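Local structure of type VI immunity protein Atu4351 (Agrobacterium fabrum, 6ITW) at residues R35-Y40 with I130-A135; G50-G55 with I134-I139; E63-I68 with S195-A200; A70-G75 with T105-L110. The protein probably protects the bacterium from its own type VI secretion toxin, as the immunity protein, with a GAD-like domain, of an effector-immunity pair. All blocks are in the same frame, centred on the assembly; numbering follows the deposited sequence. Where two conformers were deposited one is given.

Contact 1. Residues R35-Y40 with I130-A135; sequences RIPETY and INLGIA
L132 puts one methyl, CD2, into the angle between the start of one helix and the loop that leads to it. That methyl sits 3.5 Å from Y40 CB and 3.6 Å from Y40 CG, so it rests where the tyrosine side chain leaves the backbone and meets its ring obliquely. The other two neighbours are looser: P37 CD is 4.0 Å from L132 CD2, with the proline and leucine side chains crossing at about a right angle, and I36 CG2 is 4.2 Å from the same methyl. The branch point joins in as well, L132 CG lying 4.0 Å from Y40 CD1. Y40 holds its ring anti to its own backbone nitrogen (chi1 176°), and L132 does the same with CG (chi1 -171°), which carries the leucine out from helix 128-137 to the tyrosine.

Behind this first shell stands the sheet. L87 is touched by I36, Y40 and L132, while W98 backs P37 and L132. P37 is the N-cap residue of helix 38-47, so the contact falls right at that helix's first turn. T39 OG1 bonds to D129 OD2 of helix 128-137, whereas N131 OD1 ties that helix to T104 OG1 of strand 103-108. Across the interface itself everything is carbon on carbon, so burial and fit hold the two helices here, with T39-D129 as a directional bond beside them.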
loop_
_atom_site.group_PDB
_atom_site.type_symbol
_atom_site.label_atom_id
_atom_site.label_comp_id
_atom_site.label_asym_id
_atom_site.label_seq_id
_atom_site.Cartn_x
_atom_site.Cartn_y
_atom_site.Cartn_z
ATOM N N ARG A 35 -10.316 -11.772 9.968
ATOM C CA ARG A 35 -8.975 -11.238 9.816
ATOM C C ARG A 35 -8.943 -9.881 9.128
ATOM O O ARG A 35 -8.009 -9.110 9.368
ATOM C CB ARG A 35 -8.094 -12.253 9.071
ATOM C CG ARG A 35 -7.605 -13.343 10.021
ATOM C CD ARG A 35 -7.407 -14.684 9.368
ATOM N NE ARG A 35 -6.572 -14.608 8.180
ATOM C CZ ARG A 35 -6.086 -15.676 7.558
ATOM N NH1 ARG A 35 -6.351 -16.889 8.033
ATOM N NH2 ARG A 35 -5.338 -15.535 6.471
ATOM N N ILE A 36 -9.951 -9.557 8.321
ATOM C CA ILE A 36 -10.127 -8.236 7.720
ATOM C C ILE A 36 -11.561 -7.832 8.032
ATOM O O ILE A 36 -12.459 -8.680 7.923
ATOM C CB ILE A 36 -9.864 -8.269 6.204
ATOM C CG1 ILE A 36 -8.446 -8.787 5.901
ATOM C CG2 ILE A 36 -10.115 -6.897 5.581
ATOM C CD1 ILE A 36 -8.152 -8.948 4.406
ATOM N N PRO A 37 -11.832 -6.584 8.429
ATOM C CA PRO A 37 -13.211 -6.205 8.809
ATOM C C PRO A 37 -14.222 -6.529 7.710
ATOM O O PRO A 37 -13.956 -6.343 6.519
ATOM C CB PRO A 37 -13.114 -4.693 9.046
ATOM C CG PRO A 37 -11.650 -4.452 9.402
ATOM C CD PRO A 37 -10.862 -5.483 8.622
ATOM N N GLU A 38 -15.405 -7.007 8.124
ATOM C CA GLU A 38 -16.397 -7.469 7.146
ATOM C C GLU A 38 -16.953 -6.340 6.292
ATOM O O GLU A 38 -17.308 -6.579 5.132
ATOM C CB GLU A 38 -17.562 -8.195 7.830
ATOM C CG GLU A 38 -17.702 -9.638 7.351
ATOM C CD GLU A 38 -18.124 -9.766 5.877
ATOM O OE1 GLU A 38 -19.089 -9.087 5.456
ATOM O OE2 GLU A 38 -17.497 -10.565 5.140
ATOM N N THR A 39 -17.074 -5.123 6.839
ATOM C CA THR A 39 -17.547 -4.020 6.009
ATOM C C THR A 39 -16.621 -3.799 4.820
ATOM O O THR A 39 -17.083 -3.523 3.712
ATOM C CB THR A 39 -17.684 -2.740 6.837
ATOM O OG1 THR A 39 -16.423 -2.387 7.426
ATOM C CG2 THR A 39 -18.739 -2.929 7.921
ATOM N N TYR A 40 -15.306 -3.952 5.016
ATOM C CA TYR A 40 -14.400 -3.816 3.884
ATOM C C TYR A 40 -14.571 -4.970 2.906
ATOM O O TYR A 40 -14.555 -4.764 1.684
ATOM C CB TYR A 40 -12.940 -3.737 4.348
ATOM C CG TYR A 40 -12.000 -3.687 3.174
ATOM C CD1 TYR A 40 -11.703 -2.474 2.540
ATOM C CD2 TYR A 40 -11.451 -4.850 2.659
ATOM C CE1 TYR A 40 -10.865 -2.430 1.421
ATOM C CE2 TYR A 40 -10.619 -4.819 1.537
ATOM C CZ TYR A 40 -10.326 -3.607 0.930
ATOM O OH TYR A 40 -9.492 -3.583 -0.169
ATOM N N ILE A 130 -14.168 1.368 11.106
ATOM C CA ILE A 130 -14.005 2.799 10.860
ATOM C C ILE A 130 -12.568 3.122 10.455
ATOM O O ILE A 130 -12.332 3.958 9.576
ATOM C CB ILE A 130 -14.433 3.570 12.123
ATOM C CG1 ILE A 130 -15.943 3.433 12.335
ATOM C CG2 ILE A 130 -13.997 5.027 12.070
ATOM C CD1 ILE A 130 -16.392 3.788 13.758
ATOM N N ASN A 131 -11.593 2.475 11.100
ATOM C CA ASN A 131 -10.178 2.717 10.817
ATOM C C ASN A 131 -9.847 2.387 9.367
ATOM O O ASN A 131 -9.216 3.182 8.662
ATOM C CB ASN A 131 -9.305 1.881 11.769
ATOM C CG ASN A 131 -7.800 2.125 11.569
ATOM O OD1 ASN A 131 -7.129 1.405 10.824
ATOM N ND2 ASN A 131 -7.271 3.133 12.247
ATOM N N LEU A 132 -10.252 1.201 8.907
ATOM C CA LEU A 132 -10.031 0.856 7.511
ATOM C C LEU A 132 -10.820 1.778 6.597
ATOM O O LEU A 132 -10.344 2.140 5.516
ATOM C CB LEU A 132 -10.400 -0.603 7.260
ATOM C CG LEU A 132 -10.013 -1.164 5.891
ATOM C CD1 LEU A 132 -8.658 -0.609 5.383
ATOM C CD2 LEU A 132 -9.978 -2.679 5.969
ATOM N N GLY A 133 -12.027 2.173 7.019
ATOM C CA GLY A 133 -12.824 3.079 6.208
ATOM C C GLY A 133 -12.171 4.437 6.051
ATOM O O GLY A 133 -12.222 5.049 4.979
ATOM N N ILE A 134 -11.536 4.925 7.111
ATOM C CA ILE A 134 -10.822 6.186 6.999
ATOM C C ILE A 134 -9.650 6.043 6.037
ATOM O O ILE A 134 -9.429 6.905 5.174
ATOM C CB ILE A 134 -10.383 6.675 8.392
ATOM C CG1 ILE A 134 -11.617 7.142 9.177
ATOM C CG2 ILE A 134 -9.330 7.792 8.270
ATOM C CD1 ILE A 134 -11.373 7.354 10.644
ATOM N N ALA A 135 -8.894 4.944 6.147
ATOM C CA ALA A 135 -7.748 4.760 5.266
ATOM C C ALA A 135 -8.182 4.758 3.805
ATOM O O ALA A 135 -7.510 5.352 2.957
ATOM C CB ALA A 135 -6.993 3.468 5.612
#

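Contact 2. Residues G50-G55 with I134-I139; sequences GIWKQG and IAVEGI
This is a small apolar contact in the interior, made where V136 of helix 128-137 and I139 meet the indole of W52, on the outermost strand 49-52 of the eight-stranded sheet. The six-membered part of the indole does the touching. V136 CG1 comes in at the ring edge, in its plane, 3.8 Å from W52 CZ3 and 4.0 Å from W52 CH2. I139 reaches the neighbouring corner obliquely, its CD1 3.8 Å from W52 CE3 and its CG1 3.9 Å from the same atom. Both aliphatic side chains cross the tryptophan at about a right angle. I139 manages this with CG1 set between its backbone N and carbonyl carbon (chi1 56°), the crowded position. The far side of the indole is tied down separately: W52 NE1 bonds to G16 O, which helps hold the ring's rotation and satisfies its buried N-H. Just past W52 the chain turns, with G55 N bonded back to W52 O at 2.9 Å. Around the cluster, F59 of strand 57-59 meets the indole edge-to-face, F15 and A11 of helix 9-15 and F43 of helix 38-47 pack on W52, and V136 also touches F59 and Y40.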
loop_
_atom_site.group_PDB
_atom_site.type_symbol
_atom_site.label_atom_id
_atom_site.label_comp_id
_atom_site.label_asym_id
_atom_site.label_seq_id
_atom_site.Cartn_x
_atom_site.Cartn_y
_atom_site.Cartn_z
ATOM N N GLY A 50 -10.638 -2.854 -8.281
ATOM C CA GLY A 50 -10.365 -2.012 -9.431
ATOM C C GLY A 50 -9.517 -0.781 -9.174
ATOM O O GLY A 50 -8.841 -0.662 -8.139
ATOM N N ILE A 51 -9.557 0.148 -10.134
ATOM C CA ILE A 51 -8.668 1.305 -10.186
ATOM C C ILE A 51 -9.467 2.572 -9.910
ATOM O O ILE A 51 -10.622 2.693 -10.339
ATOM C CB ILE A 51 -7.968 1.389 -11.555
ATOM C CG1 ILE A 51 -7.008 0.220 -11.732
ATOM C CG2 ILE A 51 -7.203 2.701 -11.679
ATOM C CD1 ILE A 51 -6.307 0.181 -13.097
ATOM N N TRP A 52 -8.862 3.498 -9.161
ATOM C CA TRP A 52 -9.402 4.821 -8.884
ATOM C C TRP A 52 -8.444 5.892 -9.401
ATOM O O TRP A 52 -7.235 5.652 -9.539
ATOM C CB TRP A 52 -9.625 5.014 -7.371
ATOM C CG TRP A 52 -10.980 4.565 -6.876
ATOM C CD1 TRP A 52 -12.105 4.344 -7.630
ATOM C CD2 TRP A 52 -11.351 4.289 -5.514
ATOM N NE1 TRP A 52 -13.152 3.944 -6.819
ATOM C CE2 TRP A 52 -12.715 3.905 -5.519
ATOM C CE3 TRP A 52 -10.663 4.330 -4.293
ATOM C CZ2 TRP A 52 -13.402 3.564 -4.347
ATOM C CZ3 TRP A 52 -11.345 3.987 -3.135
ATOM C CH2 TRP A 52 -12.700 3.605 -3.169
ATOM N N LYS A 53 -8.991 7.076 -9.706
ATOM C CA LYS A 53 -8.198 8.272 -10.058
ATOM C C LYS A 53 -7.160 7.972 -11.140
ATOM O O LYS A 53 -6.022 8.444 -11.097
ATOM C CB LYS A 53 -7.523 8.849 -8.819
ATOM C CG LYS A 53 -8.484 9.212 -7.683
ATOM C CD LYS A 53 -9.074 10.585 -7.903
ATOM C CE LYS A 53 -8.042 11.695 -7.658
ATOM N NZ LYS A 53 -8.192 12.809 -8.657
ATOM N N GLN A 54 -7.538 7.126 -12.092
ATOM C CA GLN A 54 -6.707 6.847 -13.262
ATOM C C GLN A 54 -5.390 6.155 -12.896
ATOM O O GLN A 54 -4.384 6.281 -13.604
ATOM C CB GLN A 54 -6.452 8.132 -14.053
ATOM C CG GLN A 54 -7.743 8.840 -14.534
ATOM C CD GLN A 54 -7.421 10.029 -15.422
ATOM O OE1 GLN A 54 -6.877 9.872 -16.527
ATOM N NE2 GLN A 54 -7.723 11.233 -14.933
ATOM N N GLY A 55 -5.386 5.381 -11.810
ATOM C CA GLY A 55 -4.211 4.624 -11.408
ATOM C C GLY A 55 -3.524 5.161 -10.172
ATOM O O GLY A 55 -2.529 4.577 -9.735
ATOM N N ILE A 134 -11.536 4.925 7.111
ATOM C CA ILE A 134 -10.822 6.186 6.999
ATOM C C ILE A 134 -9.650 6.043 6.037
ATOM O O ILE A 134 -9.429 6.905 5.174
ATOM C CB ILE A 134 -10.383 6.675 8.392
ATOM C CG1 ILE A 134 -11.617 7.142 9.177
ATOM C CG2 ILE A 134 -9.330 7.792 8.270
ATOM C CD1 ILE A 134 -11.373 7.354 10.644
ATOM N N ALA A 135 -8.894 4.944 6.147
ATOM C CA ALA A 135 -7.748 4.760 5.266
ATOM C C ALA A 135 -8.182 4.758 3.805
ATOM O O ALA A 135 -7.510 5.352 2.957
ATOM C CB ALA A 135 -6.993 3.468 5.612
ATOM N N VAL A 136 -9.319 4.118 3.495
ATOM C CA VAL A 136 -9.744 4.013 2.096
ATOM C C VAL A 136 -10.196 5.375 1.562
ATOM O O VAL A 136 -9.930 5.720 0.405
ATOM C CB VAL A 136 -10.835 2.937 1.947
ATOM C CG1 VAL A 136 -11.411 2.927 0.537
ATOM C CG2 VAL A 136 -10.256 1.566 2.281
ATOM N N GLU A 137 -10.867 6.175 2.401
ATOM C CA GLU A 137 -11.238 7.533 2.009
ATOM C C GLU A 137 -10.013 8.388 1.704
ATOM O O GLU A 137 -10.092 9.324 0.898
ATOM C CB GLU A 137 -12.065 8.199 3.117
ATOM C CG GLU A 137 -13.559 7.847 3.114
ATOM C CD GLU A 137 -14.230 8.025 4.486
ATOM O OE1 GLU A 137 -13.718 8.801 5.325
ATOM O OE2 GLU A 137 -15.269 7.370 4.735
ATOM N N GLY A 138 -8.868 8.079 2.317
ATOM C CA GLY A 138 -7.703 8.926 2.173
ATOM C C GLY A 138 -6.763 8.662 1.007
ATOM O O GLY A 138 -5.748 9.354 0.906
ATOM N N ILE A 139 -7.060 7.725 0.098
ATOM C CA ILE A 139 -6.056 7.261 -0.863
ATOM C C ILE A 139 -5.702 8.330 -1.893
ATOM O O ILE A 139 -4.850 8.108 -2.764
ATOM C CB ILE A 139 -6.498 5.954 -1.559
ATOM C CG1 ILE A 139 -7.861 6.087 -2.263
ATOM C CG2 ILE A 139 -6.547 4.828 -0.554
ATOM C CD1 ILE A 139 -7.836 6.790 -3.620
#

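Contact 3. Residues E63-I68 with S195-A200; sequences EKYKSI and SAMTIA
I68 and M197 make the apolar part of this helix-helix contact. M197 is a selenomethionine, and its CB lies 3.8 Å from I68 CD1, the two side chains crossing at about a right angle. The same I68 methyl packs on the backbone of helix 193-200, 3.6 Å from M197 C, and against the T198 hydroxyl, 3.3 Å from its OG1. A Met-aromatic contact comes next: M197 runs extended beyond CG (chi2 171°) and brings SE to 4.0 Å from Y65 CD2, approaching the ring obliquely, 70° off its normal. Y65, the N-cap residue of helix 66-73, also packs on F89 and L194.

The polar link runs through one water. It donates to T198 OG1 at 2.7 Å and lies 2.9 Å from S67 OG, while the T198 hydroxyl is also bonded to L194 O, one turn back in its own helix. Away from the interface, K66 NZ forms a salt bridge with E63 OE2, coming in from above the carboxylate plane. The chemistry therefore changes across the contact: I68, M197 and Y65 close its buried side through dispersion, whereas at the other margin two hydroxyls meet through a shared solvent molecule.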
loop_
_atom_site.group_PDB
_atom_site.type_symbol
_atom_site.label_atom_id
_atom_site.label_comp_id
_atom_site.label_asym_id
_atom_site.label_seq_id
_atom_site.Cartn_x
_atom_site.Cartn_y
_atom_site.Cartn_z
ATOM N N GLU A 63 -4.372 -12.276 -1.286
ATOM C CA GLU A 63 -3.797 -13.584 -1.540
ATOM C C GLU A 63 -2.710 -13.513 -2.613
ATOM O O GLU A 63 -1.678 -14.180 -2.495
ATOM C CB GLU A 63 -4.909 -14.563 -1.926
ATOM C CG GLU A 63 -4.474 -16.028 -1.913
ATOM C CD GLU A 63 -4.124 -16.545 -0.510
ATOM O OE1 GLU A 63 -4.396 -15.855 0.508
ATOM O OE2 GLU A 63 -3.573 -17.661 -0.430
ATOM N N LYS A 64 -2.899 -12.672 -3.639
ATOM C CA LYS A 64 -1.961 -12.621 -4.760
ATOM C C LYS A 64 -0.665 -11.894 -4.411
ATOM O O LYS A 64 0.362 -12.148 -5.051
ATOM C CB LYS A 64 -2.638 -11.973 -5.981
ATOM C CG LYS A 64 -3.694 -12.910 -6.607
ATOM C CD LYS A 64 -4.639 -12.238 -7.614
ATOM C CE LYS A 64 -3.917 -11.764 -8.871
ATOM N NZ LYS A 64 -4.873 -11.528 -10.009
ATOM N N TYR A 65 -0.681 -11.031 -3.396
ATOM C CA TYR A 65 0.484 -10.233 -3.019
ATOM C C TYR A 65 1.056 -10.586 -1.645
ATOM O O TYR A 65 1.866 -9.815 -1.116
ATOM C CB TYR A 65 0.127 -8.740 -3.074
ATOM C CG TYR A 65 -0.138 -8.266 -4.494
ATOM C CD1 TYR A 65 -1.377 -8.487 -5.104
ATOM C CD2 TYR A 65 0.855 -7.635 -5.240
ATOM C CE1 TYR A 65 -1.630 -8.075 -6.411
ATOM C CE2 TYR A 65 0.615 -7.220 -6.556
ATOM C CZ TYR A 65 -0.634 -7.444 -7.130
ATOM O OH TYR A 65 -0.896 -7.027 -8.411
ATOM N N LYS A 66 0.691 -11.735 -1.060
ATOM C CA LYS A 66 1.148 -12.048 0.302
ATOM C C LYS A 66 2.655 -12.303 0.362
ATOM O O LYS A 66 3.288 -12.043 1.395
ATOM C CB LYS A 66 0.386 -13.257 0.861
ATOM C CG LYS A 66 0.614 -14.541 0.063
ATOM C CD LYS A 66 -0.492 -15.583 0.280
ATOM C CE LYS A 66 -0.328 -16.356 1.573
ATOM N NZ LYS A 66 -0.920 -17.729 1.443
ATOM N N SER A 67 3.255 -12.792 -0.725
ATOM C CA SER A 67 4.704 -12.934 -0.741
ATOM C C SER A 67 5.406 -11.590 -0.569
ATOM O O SER A 67 6.498 -11.534 0.015
ATOM C CB SER A 67 5.167 -13.607 -2.032
ATOM O OG SER A 67 4.761 -12.858 -3.167
ATOM N N ILE A 68 4.814 -10.497 -1.067
ATOM C CA ILE A 68 5.453 -9.197 -0.879
ATOM C C ILE A 68 5.441 -8.819 0.591
ATOM O O ILE A 68 6.452 -8.366 1.136
ATOM C CB ILE A 68 4.778 -8.120 -1.745
ATOM C CG1 ILE A 68 4.786 -8.539 -3.219
ATOM C CG2 ILE A 68 5.443 -6.768 -1.543
ATOM C CD1 ILE A 68 6.111 -9.054 -3.718
ATOM N N SER A 195 6.108 -8.603 -9.747
ATOM C CA SER A 195 7.515 -8.841 -10.067
ATOM C C SER A 195 8.402 -7.751 -9.488
ATOM O O SER A 195 9.395 -8.043 -8.811
ATOM C CB SER A 195 7.724 -8.891 -11.583
ATOM O OG SER A 195 7.104 -10.033 -12.124
ATOM N N ALA A 196 8.089 -6.485 -9.808
ATOM C CA ALA A 196 8.884 -5.360 -9.324
ATOM C C ALA A 196 8.930 -5.341 -7.798
ATOM O O ALA A 196 10.001 -5.172 -7.204
ATOM C CB ALA A 196 8.314 -4.049 -9.872
HETATM N N MSE A 197 7.782 -5.544 -7.146
HETATM C CA MSE A 197 7.743 -5.539 -5.683
HETATM C C MSE A 197 8.523 -6.709 -5.118
HETATM O O MSE A 197 9.108 -6.603 -4.042
HETATM C CB MSE A 197 6.307 -5.586 -5.159
HETATM C CG MSE A 197 5.443 -4.365 -5.513
HETATM SE SE MSE A 197 3.617 -4.790 -5.014
HETATM C CE MSE A 197 2.902 -2.960 -5.095
ATOM N N THR A 198 8.534 -7.834 -5.841
ATOM C CA THR A 198 9.323 -8.972 -5.386
ATOM C C THR A 198 10.810 -8.627 -5.354
ATOM O O THR A 198 11.528 -9.033 -4.434
ATOM C CB THR A 198 9.049 -10.190 -6.266
ATOM O OG1 THR A 198 7.665 -10.552 -6.149
ATOM C CG2 THR A 198 9.909 -11.379 -5.843
ATOM N N ILE A 199 11.283 -7.843 -6.325
ATOM C CA ILE A 199 12.684 -7.444 -6.327
ATOM C C ILE A 199 12.944 -6.430 -5.225
ATOM O O ILE A 199 13.870 -6.581 -4.417
ATOM C CB ILE A 199 13.075 -6.879 -7.701
ATOM C CG1 ILE A 199 13.056 -7.991 -8.753
ATOM C CG2 ILE A 199 14.439 -6.152 -7.628
ATOM C CD1 ILE A 199 13.112 -7.468 -10.163
ATOM N N ALA A 200 12.131 -5.373 -5.193
ATOM C CA ALA A 200 12.348 -4.282 -4.254
ATOM C C ALA A 200 12.309 -4.768 -2.811
ATOM O O ALA A 200 13.143 -4.370 -1.993
ATOM C CB ALA A 200 11.298 -3.204 -4.493
HETATM O O HOH W 1 6.929 -12.929 -5.069
#

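Contact 4. Residues A70-G75 with T105-L110; sequences ALALGG and TEINIL
I107 faces helix 66-73 with both of its branches, and each meets a different residue of the helix. The arrangement is a helix laid on the face of a β-sheet, within the GAD-like domain: strand 103-108 belongs to the mixed eight-stranded sheet, and A72 and L73 of helix 66-73 pack over it.

The isoleucine torsions explain the division of labour. With CG1 anti to the carbonyl carbon (chi1 -55°), CG2 lies opposite the backbone nitrogen and points at A72, while CG1 carries CD1 onward, fully extended, toward L73. I107 CG2 stands 4.1 Å from A72 CB. The alanine offers just one methyl, so the helix backbone can come fairly near the strand, the alpha carbons of A72 and I107 being 8.0 Å apart. L73, next along, lays its forked end beside the tip of the isoleucine and leans on V114 of the adjoining strand 113-116 and on I222, which widens the apolar patch past I107.

On the strand, I107 is held in place by backbone hydrogen bonds to I95, and T105 pairs likewise with A97; E106 bonds with T115 on the strand at its other side. I107 also packs beside I95 of the adjoining strand 94-99, so the two side chains lie together on the sheet. Both methyls of L73 lie close to a single isoleucine carbon: CD1 is 4.2 Å and CD2 4.4 Å from I107 CD1.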
loop_
_atom_site.group_PDB
_atom_site.type_symbol
_atom_site.label_atom_id
_atom_site.label_comp_id
_atom_site.label_asym_id
_atom_site.label_seq_id
_atom_site.Cartn_x
_atom_site.Cartn_y
_atom_site.Cartn_z
ATOM N N ALA A 70 5.314 -10.974 3.004
ATOM C CA ALA A 70 6.236 -11.907 3.648
ATOM C C ALA A 70 7.668 -11.423 3.527
ATOM O O ALA A 70 8.413 -11.438 4.511
ATOM C CB ALA A 70 6.105 -13.303 3.040
ATOM N N LEU A 71 8.059 -10.954 2.336
ATOM C CA LEU A 71 9.428 -10.489 2.129
ATOM C C LEU A 71 9.695 -9.187 2.870
ATOM O O LEU A 71 10.751 -9.031 3.498
ATOM C CB LEU A 71 9.711 -10.322 0.633
ATOM C CG LEU A 71 9.667 -11.632 -0.169
ATOM C CD1 LEU A 71 9.517 -11.346 -1.635
ATOM C CD2 LEU A 71 10.905 -12.510 0.063
ATOM N N ALA A 72 8.763 -8.232 2.806
ATOM C CA ALA A 72 9.057 -6.918 3.375
ATOM C C ALA A 72 9.066 -6.971 4.897
ATOM O O ALA A 72 9.860 -6.282 5.547
ATOM C CB ALA A 72 8.050 -5.879 2.879
ATOM N N LEU A 73 8.185 -7.773 5.480
ATOM C CA LEU A 73 8.007 -7.822 6.919
ATOM C C LEU A 73 8.608 -9.080 7.533
ATOM O O LEU A 73 8.404 -9.333 8.723
ATOM C CB LEU A 73 6.523 -7.726 7.264
ATOM C CG LEU A 73 5.790 -6.473 6.798
ATOM C CD1 LEU A 73 4.382 -6.472 7.392
ATOM C CD2 LEU A 73 6.547 -5.213 7.179
ATOM N N GLY A 74 9.335 -9.865 6.741
ATOM C CA GLY A 74 9.977 -11.081 7.190
ATOM C C GLY A 74 10.612 -10.977 8.556
ATOM O O GLY A 74 11.545 -10.196 8.764
ATOM N N GLY A 75 10.077 -11.742 9.503
ATOM C CA GLY A 75 10.670 -11.876 10.812
ATOM C C GLY A 75 10.373 -10.761 11.785
ATOM O O GLY A 75 11.012 -10.704 12.842
ATOM N N THR A 105 -1.777 -0.186 7.929
ATOM C CA THR A 105 -0.331 -0.210 7.771
ATOM C C THR A 105 0.003 0.263 6.362
ATOM O O THR A 105 -0.760 -0.004 5.425
ATOM C CB THR A 105 0.210 -1.645 8.008
ATOM O OG1 THR A 105 -0.212 -2.122 9.300
ATOM C CG2 THR A 105 1.737 -1.696 7.912
ATOM N N GLU A 106 1.117 0.978 6.202
ATOM C CA GLU A 106 1.589 1.408 4.888
ATOM C C GLU A 106 2.992 0.858 4.664
ATOM O O GLU A 106 3.867 1.006 5.523
ATOM C CB GLU A 106 1.574 2.943 4.747
ATOM C CG GLU A 106 0.180 3.621 4.908
ATOM C CD GLU A 106 0.209 5.158 4.716
ATOM O OE1 GLU A 106 1.193 5.677 4.145
ATOM O OE2 GLU A 106 -0.751 5.850 5.137
ATOM N N ILE A 107 3.206 0.225 3.517
ATOM C CA ILE A 107 4.494 -0.356 3.159
ATOM C C ILE A 107 4.986 0.390 1.924
ATOM O O ILE A 107 4.515 0.143 0.805
ATOM C CB ILE A 107 4.404 -1.864 2.902
ATOM C CG1 ILE A 107 3.787 -2.590 4.105
ATOM C CG2 ILE A 107 5.772 -2.421 2.635
ATOM C CD1 ILE A 107 3.735 -4.132 3.925
ATOM N N ASN A 108 5.930 1.310 2.125
ATOM C CA ASN A 108 6.455 2.141 1.046
ATOM C C ASN A 108 7.580 1.365 0.369
ATOM O O ASN A 108 8.722 1.354 0.842
ATOM C CB ASN A 108 6.917 3.487 1.590
ATOM C CG ASN A 108 7.365 4.434 0.499
ATOM O OD1 ASN A 108 7.873 4.006 -0.543
ATOM N ND2 ASN A 108 7.190 5.734 0.731
ATOM N N ILE A 109 7.241 0.722 -0.755
ATOM C CA ILE A 109 8.163 -0.161 -1.474
ATOM C C ILE A 109 9.295 0.633 -2.121
ATOM O O ILE A 109 10.443 0.169 -2.188
ATOM C CB ILE A 109 7.379 -0.960 -2.530
ATOM C CG1 ILE A 109 6.550 -2.053 -1.870
ATOM C CG2 ILE A 109 8.326 -1.513 -3.610
ATOM C CD1 ILE A 109 7.362 -3.219 -1.395
ATOM N N LEU A 110 8.980 1.813 -2.658
ATOM C CA LEU A 110 9.980 2.620 -3.357
ATOM C C LEU A 110 11.081 3.086 -2.401
ATOM O O LEU A 110 12.268 2.983 -2.717
ATOM C CB LEU A 110 9.294 3.824 -4.015
ATOM C CG LEU A 110 10.132 4.782 -4.873
ATOM C CD1 LEU A 110 10.781 4.011 -5.980
ATOM C CD2 LEU A 110 9.301 5.946 -5.451
#

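How the contacts relate
All four contacts are buried and mainly apolar, but they form two groups. Contacts 1 and 2 share helix 128-137 and meet where Y40 CE1 lies 4.1 Å from V136 CG2. Contacts 3 and 4 share helix 66-73, their centres 10 Å apart, and I109 joins them: its CG2 is 3.5 Å from A200 CB and its CD1 4.0 Å from I68 CG2. Contacts 2 and 4 reach the same sheet from opposite sides of the chain's centre. Contact 4 is purely aliphatic, contacts 1 and 2 set aliphatic groups against aromatic side chains, and contact 3 adds selenium and a bridging water at its partly exposed margin.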